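Local coordinates for protein acetylene hydratase Ahy (Pelobacter acetylenicus, PDB 2E7Z) that catalyses the hydration of acetylene to acetaldehyde, using a tungsten ion held by two molybdopterin guanine dinucleotides beside a [4Fe-4S] cluster, at residues V378-A386 and P467-G475; G140-V148 and F359-L368. All coordinates share one frame; numbering follows the deposited sequence.

Interaction 1 (V378-A386 and P467-G475); sequences VKYFHNMGA and PNWEGIPFG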
ATOM      1  N   VAL A 378      12.740  17.237  10.809  1.00 15.41           N
ATOM      2  CA  VAL A 378      13.191  15.878  10.526  1.00 15.94           C
ATOM      3  C   VAL A 378      13.748  15.888   9.116  1.00 15.27           C
ATOM      4  O   VAL A 378      13.001  16.064   8.158  1.00 16.39           O
ATOM      5  CB  VAL A 378      12.027  14.856  10.650  1.00 16.06           C
ATOM      6  CG1 VAL A 378      12.449  13.521  10.150  1.00 18.28           C
ATOM      7  CG2 VAL A 378      11.599  14.736  12.105  1.00 18.59           C
ATOM      8  N   LYS A 379      15.058  15.703   8.996  1.00 14.75           N
ATOM      9  CA  LYS A 379      15.735  15.741   7.703  1.00 14.70           C
ATOM     10  C   LYS A 379      15.261  14.610   6.803  1.00 13.91           C
ATOM     11  O   LYS A 379      14.995  14.817   5.615  1.00 13.65           O
ATOM     12  CB  LYS A 379      17.241  15.640   7.887  1.00 15.09           C
ATOM     13  CG  LYS A 379      17.997  15.582   6.571  1.00 17.34           C
ATOM     14  CD  LYS A 379      19.486  15.659   6.808  1.00 20.25           C
ATOM     15  CE  LYS A 379      20.232  15.384   5.535  1.00 23.80           C
ATOM     16  NZ  LYS A 379      21.689  15.447   5.782  1.00 25.45           N
ATOM     17  N   TYR A 380      15.169  13.405   7.369  1.00 12.95           N
ATOM     18  CA  TYR A 380      14.697  12.235   6.645  1.00 12.60           C
ATOM     19  C   TYR A 380      13.288  11.904   7.135  1.00 12.86           C
ATOM     20  O   TYR A 380      13.116  11.115   8.059  1.00 13.59           O
ATOM     21  CB  TYR A 380      15.632  11.034   6.870  1.00 13.42           C
ATOM     22  CG  TYR A 380      17.001  11.249   6.282  1.00 12.65           C
ATOM     23  CD1 TYR A 380      17.232  11.042   4.926  1.00 13.29           C
ATOM     24  CD2 TYR A 380      18.064  11.680   7.083  1.00 15.58           C
ATOM     25  CE1 TYR A 380      18.478  11.202   4.383  1.00 14.20           C
ATOM     26  CE2 TYR A 380      19.331  11.879   6.533  1.00 15.67           C
ATOM     27  CZ  TYR A 380      19.518  11.637   5.176  1.00 15.36           C
ATOM     28  OH  TYR A 380      20.737  11.771   4.578  1.00 18.01           O
ATOM     29  N   PHE A 381      12.279  12.502   6.513  1.00 11.63           N
ATOM     30  CA  PHE A 381      10.898  12.402   6.944  1.00 11.57           C
ATOM     31  C   PHE A 381      10.391  11.153   6.269  1.00 10.87           C
ATOM     32  O   PHE A 381      10.160  11.122   5.072  1.00 10.87           O
ATOM     33  CB  PHE A 381      10.152  13.667   6.496  1.00 11.40           C
ATOM     34  CG  PHE A 381       8.664  13.647   6.709  1.00 12.56           C
ATOM     35  CD1 PHE A 381       8.050  12.860   7.672  1.00 12.90           C
ATOM     36  CD2 PHE A 381       7.857  14.503   5.947  1.00 12.89           C
ATOM     37  CE1 PHE A 381       6.665  12.889   7.831  1.00 12.82           C
ATOM     38  CE2 PHE A 381       6.475  14.549   6.115  1.00 14.12           C
ATOM     39  CZ  PHE A 381       5.875  13.746   7.068  1.00 13.43           C
ATOM     40  N   HIS A 382      10.247  10.088   7.061  1.00 10.39           N
ATOM     41  CA  HIS A 382       9.782   8.784   6.566  1.00  9.69           C
ATOM     42  C   HIS A 382       8.266   8.879   6.488  1.00  9.57           C
ATOM     43  O   HIS A 382       7.560   8.379   7.359  1.00  9.82           O
ATOM     44  CB  HIS A 382      10.223   7.677   7.517  1.00 10.19           C
ATOM     45  CG  HIS A 382       9.898   6.310   7.025  1.00  9.65           C
ATOM     46  ND1 HIS A 382       8.731   5.662   7.373  1.00  8.41           N
ATOM     47  CD2 HIS A 382      10.586   5.465   6.220  1.00  8.43           C
ATOM     48  CE1 HIS A 382       8.735   4.455   6.824  1.00  8.61           C
ATOM     49  NE2 HIS A 382       9.839   4.316   6.109  1.00  8.75           N
ATOM     50  N   ASN A 383       7.775   9.532   5.437  1.00  9.31           N
ATOM     51  CA  ASN A 383       6.345   9.786   5.305  1.00  9.85           C
ATOM     52  C   ASN A 383       5.626   8.580   4.712  1.00  9.51           C
ATOM     53  O   ASN A 383       5.748   8.283   3.512  1.00  9.87           O
ATOM     54  CB  ASN A 383       6.207  11.047   4.452  1.00 10.33           C
ATOM     55  CG  ASN A 383       4.786  11.653   4.422  1.00 11.54           C
ATOM     56  OD1 ASN A 383       4.521  12.475   3.547  1.00 13.80           O
ATOM     57  ND2 ASN A 383       3.898  11.283   5.339  1.00 11.16           N
ATOM     58  N   MET A 384       4.885   7.887   5.587  1.00  9.00           N
ATOM     59  CA  MET A 384       4.129   6.644   5.294  1.00  9.33           C
ATOM     60  C   MET A 384       5.092   5.482   5.077  1.00  9.06           C
ATOM     61  O   MET A 384       5.258   4.659   5.985  1.00  8.44           O
ATOM     62  CB  MET A 384       3.132   6.832   4.119  1.00  9.96           C
ATOM     63  CG  MET A 384       2.269   8.123   4.179  1.00 10.76           C
ATOM     64  SD  MET A 384       1.399   8.393   5.749  1.00 11.31           S
ATOM     65  CE  MET A 384      -0.053   7.343   5.471  1.00 13.70           C
ATOM     66  N   GLY A 385       5.769   5.456   3.925  1.00  8.65           N
ATOM     67  CA  GLY A 385       6.831   4.467   3.634  1.00  8.65           C
ATOM     68  C   GLY A 385       7.773   5.201   2.713  1.00  9.03           C
ATOM     69  O   GLY A 385       7.302   5.830   1.764  1.00 10.60           O
ATOM     70  N   ALA A 386       9.076   5.197   3.007  1.00  8.54           N
ATOM     71  CA  ALA A 386       9.986   6.062   2.272  1.00  9.27           C
ATOM     72  C   ALA A 386      11.383   5.522   2.230  1.00  8.81           C
ATOM     73  O   ALA A 386      11.792   4.686   3.047  1.00  9.13           O
ATOM     74  CB  ALA A 386       9.997   7.486   2.892  1.00  9.49           C
ATOM     75  N   PRO A 467       0.383   6.900  15.411  1.00  8.91           N
ATOM     76  CA  PRO A 467       0.308   6.270  14.085  1.00  9.09           C
ATOM     77  C   PRO A 467       1.573   5.519  13.676  1.00  9.00           C
ATOM     78  O   PRO A 467       2.680   5.930  14.038  1.00  9.77           O
ATOM     79  CB  PRO A 467       0.099   7.471  13.157  1.00  9.08           C
ATOM     80  CG  PRO A 467       0.882   8.602  13.838  1.00 10.17           C
ATOM     81  CD  PRO A 467       0.694   8.344  15.338  1.00  9.06           C
ATOM     82  N   ASN A 468       1.397   4.423  12.933  1.00  8.90           N
ATOM     83  CA  ASN A 468       2.532   3.670  12.414  1.00  8.23           C
ATOM     84  C   ASN A 468       2.825   3.827  10.937  1.00  9.25           C
ATOM     85  O   ASN A 468       3.730   3.188  10.391  1.00  9.13           O
ATOM     86  CB  ASN A 468       2.378   2.240  12.848  1.00  8.46           C
ATOM     87  CG  ASN A 468       2.510   2.133  14.359  1.00  8.05           C
ATOM     88  OD1 ASN A 468       1.544   1.841  15.077  1.00 10.99           O
ATOM     89  ND2 ASN A 468       3.694   2.479  14.854  1.00  6.30           N
ATOM     90  N   TRP A 469       2.073   4.745  10.327  1.00  8.35           N
ATOM     91  CA  TRP A 469       2.491   5.383   9.090  1.00  8.92           C
ATOM     92  C   TRP A 469       2.720   6.832   9.473  1.00  8.69           C
ATOM     93  O   TRP A 469       1.770   7.560   9.799  1.00  9.26           O
ATOM     94  CB  TRP A 469       1.400   5.282   8.022  1.00  9.42           C
ATOM     95  CG  TRP A 469       1.322   3.944   7.304  1.00  8.42           C
ATOM     96  CD1 TRP A 469       2.311   3.016   7.167  1.00  8.45           C
ATOM     97  CD2 TRP A 469       0.192   3.440   6.586  1.00  8.95           C
ATOM     98  NE1 TRP A 469       1.864   1.961   6.404  1.00  9.52           N
ATOM     99  CE2 TRP A 469       0.561   2.193   6.045  1.00  8.91           C
ATOM    100  CE3 TRP A 469      -1.112   3.912   6.370  1.00 11.20           C
ATOM    101  CZ2 TRP A 469      -0.317   1.417   5.300  1.00 10.07           C
ATOM    102  CZ3 TRP A 469      -1.978   3.133   5.633  1.00 10.89           C
ATOM    103  CH2 TRP A 469      -1.583   1.910   5.102  1.00 11.63           C
ATOM    104  N   GLU A 470       3.985   7.230   9.474  1.00  8.31           N
ATOM    105  CA  GLU A 470       4.334   8.564   9.950  1.00  9.13           C
ATOM    106  C   GLU A 470       3.858   9.606   8.972  1.00  9.06           C
ATOM    107  O   GLU A 470       4.224   9.592   7.786  1.00  9.90           O
ATOM    108  CB  GLU A 470       5.831   8.640  10.206  1.00  8.96           C
ATOM    109  CG  GLU A 470       6.285  10.006  10.731  1.00  9.98           C
ATOM    110  CD  GLU A 470       7.257   9.925  11.908  1.00  9.47           C
ATOM    111  OE1 GLU A 470       6.808   9.624  13.033  1.00 10.27           O
ATOM    112  OE2 GLU A 470       8.469  10.193  11.728  1.00  9.84           O
ATOM    113  N   GLY A 471       3.019  10.499   9.480  1.00  9.12           N
ATOM    114  CA  GLY A 471       2.314  11.459   8.619  1.00 10.02           C
ATOM    115  C   GLY A 471       0.866  11.548   9.069  1.00 10.12           C
ATOM    116  O   GLY A 471       0.285  12.630   9.121  1.00 10.50           O
ATOM    117  N   ILE A 472       0.277  10.423   9.457  1.00 10.28           N
ATOM    118  CA  ILE A 472      -1.114  10.454   9.898  1.00 10.52           C
ATOM    119  C   ILE A 472      -1.205  11.369  11.126  1.00 10.59           C
ATOM    120  O   ILE A 472      -0.458  11.185  12.071  1.00 11.03           O
ATOM    121  CB  ILE A 472      -1.624   9.050  10.253  1.00 10.24           C
ATOM    122  CG1 ILE A 472      -1.509   8.108   9.055  1.00 11.18           C
ATOM    123  CG2 ILE A 472      -3.093   9.114  10.728  1.00 10.31           C
ATOM    124  CD1 ILE A 472      -1.899   6.652   9.380  1.00 12.64           C
ATOM    125  N   PRO A 473      -2.076  12.394  11.079  1.00 12.10           N
ATOM    126  CA  PRO A 473      -2.097  13.399  12.137  1.00 12.33           C
ATOM    127  C   PRO A 473      -2.912  13.030  13.395  1.00 12.40           C
ATOM    128  O   PRO A 473      -3.430  13.920  14.067  1.00 13.40           O
ATOM    129  CB  PRO A 473      -2.717  14.611  11.435  1.00 13.36           C
ATOM    130  CG  PRO A 473      -3.634  14.024  10.442  1.00 14.18           C
ATOM    131  CD  PRO A 473      -2.998  12.738   9.974  1.00 12.45           C
ATOM    132  N   PHE A 474      -3.030  11.743  13.701  1.00 11.69           N
ATOM    133  CA  PHE A 474      -3.627  11.306  14.951  1.00 11.74           C
ATOM    134  C   PHE A 474      -3.166   9.894  15.200  1.00 11.90           C
ATOM    135  O   PHE A 474      -2.681   9.213  14.286  1.00 11.92           O
ATOM    136  CB  PHE A 474      -5.162  11.323  14.871  1.00 12.94           C
ATOM    137  CG  PHE A 474      -5.720  10.352  13.870  1.00 12.95           C
ATOM    138  CD1 PHE A 474      -5.873  10.718  12.540  1.00 13.96           C
ATOM    139  CD2 PHE A 474      -6.098   9.068  14.254  1.00 13.69           C
ATOM    140  CE1 PHE A 474      -6.381   9.816  11.621  1.00 15.15           C
ATOM    141  CE2 PHE A 474      -6.593   8.157  13.329  1.00 16.25           C
ATOM    142  CZ  PHE A 474      -6.736   8.541  12.005  1.00 17.02           C
ATOM    143  N   GLY A 475      -3.347   9.448  16.434  1.00 10.94           N
ATOM    144  CA  GLY A 475      -3.136   8.034  16.748  1.00 11.06           C
ATOM    145  C   GLY A 475      -4.279   7.511  17.584  1.00 11.02           C
ATOM    146  O   GLY A 475      -4.721   8.190  18.511  1.00 12.56           O
TER
HETATM  147  O   HOH W   1       6.035   5.438   8.534  1.00  9.27           O
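Asn383 and Met384 meet the backbone of Glu470 where two loops of this DMSO reductase-family fold come together beside the tungsten site. The carbonyl oxygen of Glu470 takes two hydrogen bonds. Asn383 ND2 reaches Glu470 O at 3.0 Å, nearly straight (162° at the hydrogen), in the carbonyl plane and on a lone pair; Met384 N arrives at 2.9 Å from Glu470 O, tilted off that plane. With CG anti to the backbone N (chi1 -168°), the Asn383 amide extends toward Glu470 and lies almost coplanar with its acceptor, while its OD1 accepts from the backbone N of Tyr153, so both ends of the group are tied and its rotation is fixed. The CB of Asn383 also sits over the centre of the Phe381 ring.

Met384 sets out away from 467-475, but bends at chi2 and chi3 bring its methyl back: CE lies 3.6 Å from Trp469 CB and 3.9 Å from Ile472 CG1, the two side chains of Met384 and Trp469 crossing at about a right angle. The Trp469 side chain lies near active-site Asp10 and about 6 Å from the tungsten ion (nearest atoms). Asn383 ND2 also approaches Gly471 CA, at 3.6 Å. The carboxylate of Glu470 turns elsewhere, accepting from Ser335 OG and Ile334 N. At the inverse gamma turn centred on His382, one water lies in the imidazole plane 2.9 Å from His382 ND1, donates to Met384 O and accepts from Glu470 N.

Interaction 2 (G140-V148 and F359-L368); sequences GNTAGVHRV and FLTYTGMSAL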
ATOM      1  N   GLY A 140       2.833   4.325  -0.309  1.00 10.83           N
ATOM      2  CA  GLY A 140       4.254   4.723  -0.224  1.00 10.07           C
ATOM      3  C   GLY A 140       4.740   5.522  -1.429  1.00 10.64           C
ATOM      4  O   GLY A 140       5.371   6.571  -1.278  1.00 10.93           O
ATOM      5  N   ASN A 141       4.426   5.029  -2.629  1.00 10.68           N
ATOM      6  CA  ASN A 141       4.709   5.812  -3.838  1.00 10.09           C
ATOM      7  C   ASN A 141       3.944   7.142  -3.794  1.00 10.47           C
ATOM      8  O   ASN A 141       4.508   8.211  -4.111  1.00 11.24           O
ATOM      9  CB  ASN A 141       4.305   4.999  -5.077  1.00 11.47           C
ATOM     10  CG  ASN A 141       2.829   4.785  -5.148  1.00 12.12           C
ATOM     11  OD1 ASN A 141       2.264   4.103  -4.296  1.00 11.41           O
ATOM     12  ND2 ASN A 141       2.167   5.435  -6.117  1.00 12.68           N
ATOM     13  N   THR A 142       2.680   7.082  -3.384  1.00 10.36           N
ATOM     14  CA  THR A 142       1.830   8.281  -3.406  1.00 11.39           C
ATOM     15  C   THR A 142       2.447   9.349  -2.541  1.00 11.62           C
ATOM     16  O   THR A 142       2.474  10.516  -2.899  1.00 12.41           O
ATOM     17  CB  THR A 142       0.427   7.973  -2.840  1.00 11.57           C
ATOM     18  OG1 THR A 142       0.052   6.611  -3.097  1.00 11.65           O
ATOM     19  CG2 THR A 142      -0.599   8.933  -3.435  1.00 13.27           C
ATOM     20  N   ALA A 143       2.937   8.965  -1.371  1.00 11.16           N
ATOM     21  CA  ALA A 143       3.570   9.923  -0.488  1.00 11.57           C
ATOM     22  C   ALA A 143       4.769  10.599  -1.149  1.00 11.27           C
ATOM     23  O   ALA A 143       4.952  11.798  -0.985  1.00 12.35           O
ATOM     24  CB  ALA A 143       3.965   9.260   0.849  1.00 11.38           C
ATOM     25  N   GLY A 144       5.569   9.855  -1.919  1.00 11.09           N
ATOM     26  CA  GLY A 144       6.675  10.484  -2.665  1.00 12.07           C
ATOM     27  C   GLY A 144       6.195  11.574  -3.623  1.00 11.59           C
ATOM     28  O   GLY A 144       6.773  12.668  -3.686  1.00 13.08           O
ATOM     29  N   VAL A 145       5.132  11.273  -4.365  1.00 12.64           N
ATOM     30  CA  VAL A 145       4.572  12.234  -5.315  1.00 13.13           C
ATOM     31  C   VAL A 145       3.997  13.449  -4.574  1.00 13.58           C
ATOM     32  O   VAL A 145       4.208  14.598  -4.971  1.00 14.46           O
ATOM     33  CB  VAL A 145       3.533  11.607  -6.245  1.00 13.58           C
ATOM     34  CG1 VAL A 145       2.980  12.670  -7.205  1.00 14.89           C
ATOM     35  CG2 VAL A 145       4.145  10.470  -7.071  1.00 13.13           C
ATOM     36  N   HIS A 146       3.265  13.191  -3.492  1.00 13.28           N
ATOM     37  CA  HIS A 146       2.741  14.301  -2.678  1.00 13.96           C
ATOM     38  C   HIS A 146       3.866  15.155  -2.142  1.00 14.10           C
ATOM     39  O   HIS A 146       3.766  16.377  -2.089  1.00 15.27           O
ATOM     40  CB  HIS A 146       1.943  13.778  -1.488  1.00 13.43           C
ATOM     41  CG  HIS A 146       0.562  13.326  -1.823  1.00 14.37           C
ATOM     42  ND1 HIS A 146      -0.516  13.579  -0.999  1.00 13.14           N
ATOM     43  CD2 HIS A 146       0.087  12.580  -2.851  1.00 13.15           C
ATOM     44  CE1 HIS A 146      -1.599  13.030  -1.520  1.00 14.55           C
ATOM     45  NE2 HIS A 146      -1.257  12.415  -2.643  1.00 14.59           N
ATOM     46  N   ARG A 147       4.967  14.524  -1.762  1.00 14.50           N
ATOM     47  CA  ARG A 147       6.077  15.252  -1.169  1.00 16.35           C
ATOM     48  C   ARG A 147       6.795  16.170  -2.141  1.00 16.06           C
ATOM     49  O   ARG A 147       7.132  17.314  -1.803  1.00 16.91           O
ATOM     50  CB  ARG A 147       7.032  14.285  -0.533  1.00 16.65           C
ATOM     51  CG  ARG A 147       6.460  13.802   0.769  1.00 18.74           C
ATOM     52  CD  ARG A 147       7.437  12.963   1.463  1.00 18.80           C
ATOM     53  NE  ARG A 147       8.580  13.741   1.934  1.00 17.60           N
ATOM     54  CZ  ARG A 147       9.690  13.206   2.414  1.00 19.53           C
ATOM     55  NH1 ARG A 147       9.796  11.858   2.508  1.00 18.73           N
ATOM     56  NH2 ARG A 147      10.659  14.020   2.830  1.00 16.16           N
ATOM     57  N   VAL A 148       6.996  15.719  -3.369  1.00 16.58           N
ATOM     58  CA  VAL A 148       7.608  16.634  -4.349  1.00 17.18           C
ATOM     59  C   VAL A 148       6.672  17.787  -4.717  1.00 17.19           C
ATOM     60  O   VAL A 148       7.126  18.870  -5.140  1.00 18.36           O
ATOM     61  CB  VAL A 148       8.113  15.924  -5.632  1.00 17.50           C
ATOM     62  CG1 VAL A 148       9.091  14.811  -5.266  1.00 17.46           C
ATOM     63  CG2 VAL A 148       6.961  15.406  -6.504  1.00 18.28           C
ATOM     64  N   PHE A 359      13.661   7.855  -8.227  1.00 10.98           N
ATOM     65  CA  PHE A 359      12.726   8.771  -7.535  1.00 11.19           C
ATOM     66  C   PHE A 359      12.498   8.423  -6.042  1.00 11.04           C
ATOM     67  O   PHE A 359      12.703   9.242  -5.159  1.00 11.72           O
ATOM     68  CB  PHE A 359      11.410   8.853  -8.311  1.00 12.13           C
ATOM     69  CG  PHE A 359      10.314   9.633  -7.611  1.00 13.38           C
ATOM     70  CD1 PHE A 359      10.614  10.717  -6.785  1.00 13.71           C
ATOM     71  CD2 PHE A 359       8.993   9.317  -7.836  1.00 14.83           C
ATOM     72  CE1 PHE A 359       9.598  11.421  -6.122  1.00 16.54           C
ATOM     73  CE2 PHE A 359       7.961  10.035  -7.203  1.00 15.87           C
ATOM     74  CZ  PHE A 359       8.278  11.089  -6.340  1.00 15.46           C
ATOM     75  N   LEU A 360      12.079   7.191  -5.762  1.00 10.66           N
ATOM     76  CA  LEU A 360      11.661   6.839  -4.404  1.00 10.10           C
ATOM     77  C   LEU A 360      12.801   6.403  -3.472  1.00 10.12           C
ATOM     78  O   LEU A 360      12.580   6.099  -2.285  1.00  9.59           O
ATOM     79  CB  LEU A 360      10.535   5.802  -4.474  1.00  9.96           C
ATOM     80  CG  LEU A 360       9.207   6.305  -5.096  1.00 10.23           C
ATOM     81  CD1 LEU A 360       8.234   5.174  -5.399  1.00  9.99           C
ATOM     82  CD2 LEU A 360       8.552   7.447  -4.244  1.00 11.70           C
ATOM     83  N   THR A 361      14.020   6.392  -4.012  1.00  9.92           N
ATOM     84  CA  THR A 361      15.217   6.113  -3.238  1.00  9.83           C
ATOM     85  C   THR A 361      15.661   7.308  -2.417  1.00 10.98           C
ATOM     86  O   THR A 361      15.181   8.426  -2.628  1.00 11.03           O
ATOM     87  CB  THR A 361      16.408   5.658  -4.108  1.00 10.29           C
ATOM     88  OG1 THR A 361      16.892   6.799  -4.860  1.00 10.62           O
ATOM     89  CG2 THR A 361      16.034   4.490  -5.046  1.00  9.59           C
ATOM     90  N   TYR A 362      16.602   7.078  -1.507  1.00 10.84           N
ATOM     91  CA  TYR A 362      17.269   8.210  -0.835  1.00 11.25           C
ATOM     92  C   TYR A 362      17.724   9.268  -1.824  1.00 12.01           C
ATOM     93  O   TYR A 362      17.576  10.481  -1.565  1.00 12.40           O
ATOM     94  CB  TYR A 362      18.499   7.771  -0.076  1.00 10.94           C
ATOM     95  CG  TYR A 362      18.226   6.999   1.189  1.00 10.58           C
ATOM     96  CD1 TYR A 362      17.803   7.659   2.345  1.00 10.04           C
ATOM     97  CD2 TYR A 362      18.450   5.621   1.242  1.00  9.42           C
ATOM     98  CE1 TYR A 362      17.586   6.956   3.530  1.00  9.40           C
ATOM     99  CE2 TYR A 362      18.204   4.888   2.424  1.00  9.65           C
ATOM    100  CZ  TYR A 362      17.791   5.572   3.557  1.00  9.52           C
ATOM    101  OH  TYR A 362      17.591   4.912   4.736  1.00  9.93           O
ATOM    102  N   THR A 363      18.306   8.830  -2.934  1.00 12.40           N
ATOM    103  CA  THR A 363      18.870   9.803  -3.888  1.00 13.01           C
ATOM    104  C   THR A 363      17.754  10.635  -4.516  1.00 13.42           C
ATOM    105  O   THR A 363      17.846  11.864  -4.620  1.00 14.19           O
ATOM    106  CB  THR A 363      19.652   9.093  -4.990  1.00 13.25           C
ATOM    107  OG1 THR A 363      20.797   8.491  -4.403  1.00 15.09           O
ATOM    108  CG2 THR A 363      20.060  10.063  -6.108  1.00 14.80           C
ATOM    109  N   GLY A 364      16.697   9.975  -4.979  1.00 12.78           N
ATOM    110  CA  GLY A 364      15.593  10.698  -5.607  1.00 13.08           C
ATOM    111  C   GLY A 364      14.871  11.664  -4.687  1.00 13.24           C
ATOM    112  O   GLY A 364      14.372  12.701  -5.130  1.00 13.95           O
ATOM    113  N   MET A 365      14.813  11.337  -3.398  1.00 12.93           N
ATOM    114  CA  MET A 365      14.097  12.138  -2.429  1.00 13.11           C
ATOM    115  C   MET A 365      15.009  13.219  -1.807  1.00 13.41           C
ATOM    116  O   MET A 365      14.551  14.064  -1.022  1.00 13.36           O
ATOM    117  CB  MET A 365      13.491  11.215  -1.344  1.00 13.55           C
ATOM    118  CG  MET A 365      12.519  10.154  -1.894  1.00 14.06           C
ATOM    119  SD  MET A 365      11.025  10.909  -2.539  1.00 17.12           S
ATOM    120  CE  MET A 365      10.174  11.251  -0.991  1.00 18.05           C
ATOM    121  N   SER A 366      16.289  13.239  -2.189  1.00 13.45           N
ATOM    122  CA  SER A 366      17.261  14.031  -1.443  1.00 14.40           C
ATOM    123  C   SER A 366      16.997  15.541  -1.493  1.00 14.28           C
ATOM    124  O   SER A 366      17.305  16.236  -0.536  1.00 14.12           O
ATOM    125  CB  SER A 366      18.685  13.720  -1.884  1.00 15.02           C
ATOM    126  OG  SER A 366      18.825  14.048  -3.238  1.00 17.09           O
ATOM    127  N   ALA A 367      16.391  16.025  -2.569  1.00 13.96           N
ATOM    128  CA  ALA A 367      16.067  17.465  -2.634  1.00 14.52           C
ATOM    129  C   ALA A 367      15.041  17.874  -1.562  1.00 14.05           C
ATOM    130  O   ALA A 367      14.858  19.071  -1.319  1.00 15.21           O
ATOM    131  CB  ALA A 367      15.562  17.836  -4.011  1.00 16.28           C
ATOM    132  N   LEU A 368      14.393  16.898  -0.920  1.00 14.08           N
ATOM    133  CA  LEU A 368      13.431  17.201   0.141  1.00 14.13           C
ATOM    134  C   LEU A 368      14.026  17.213   1.555  1.00 13.61           C
ATOM    135  O   LEU A 368      13.327  17.551   2.515  1.00 14.40           O
ATOM    136  CB  LEU A 368      12.227  16.264   0.088  1.00 13.95           C
ATOM    137  CG  LEU A 368      11.518  16.160  -1.267  1.00 14.43           C
ATOM    138  CD1 LEU A 368      10.467  15.133  -1.178  1.00 16.55           C
ATOM    139  CD2 LEU A 368      10.899  17.499  -1.699  1.00 17.06           C
TER
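Phe359 and Leu360 pack against Gly144 in the DMSO reductase-family fold, where helix 140-150, just after the tungsten ligand Cys138, meets the turn-rich 359-368. The contact is made wholly of apolar and van der Waals touches, and the weakly bonded helix about 362-365 contributes Met365.

Ring contacts come first. Phe359 points its CZ at the helix backbone, 3.4 Å from Gly144 O, which lies near the ring plane at the edge. Val145 CG2 also meets the edge, in plane, the two side chains crossing at about a right angle, and Val148 CG1 stands 3.5 Å from Phe359 CE1. The ring reaches this position because its CG is anti to the backbone N (chi1 173°). Leu360 CD2 lies over one face of the same ring, toward the rim.

Aliphatic contacts flank it. Leu360 straddles the helix surface, CD1 on Asn141 CB and CD2 3.9 Å from Gly144 CA. Asn141 ND2 bonds Asp295 OD1, and the Asn141 side chain is near that of Cys138.

The third group surrounds Arg147. Its side chain, bent at chi3 (69°), passes along Met365 and Leu368, whose methyls CE and CD1 lie over one face of the guanidinium. Met365, itself bent at chi2 and chi3, carries its methyl to 4.0 Å from Gly144 CA.

Within 359-368, Thr361 is the N-cap of the short helix, its OG1 accepting a weak bond from Thr363 N. Separately, Ser366 OG donates to Thr363 O. At the far end of the contact, Leu368 CD1 lies 3.6 Å from Arg147 CB.

From the N terminus, helix 140-150 comes first, and about 210 residues, 95 of them helical, pass before 359-368 returns to close interaction 2. The chain then runs through helix 369-376 into 378-386, and a further 80 residues, including sheet strands 408-412, 435-440 and 452-455, pass before 467-475 closes interaction 1. The two loops are in series, neither nested nor crossed, yet their contacts touch: Arg147 NH1 of interaction 2 lies 2.7 Å from Phe381 O of interaction 1, and Ala143 CB packs on Met384 CG. Helix 140-150 thus joins both, linking the segment around helix 362-365 with the loops beside the tungsten site.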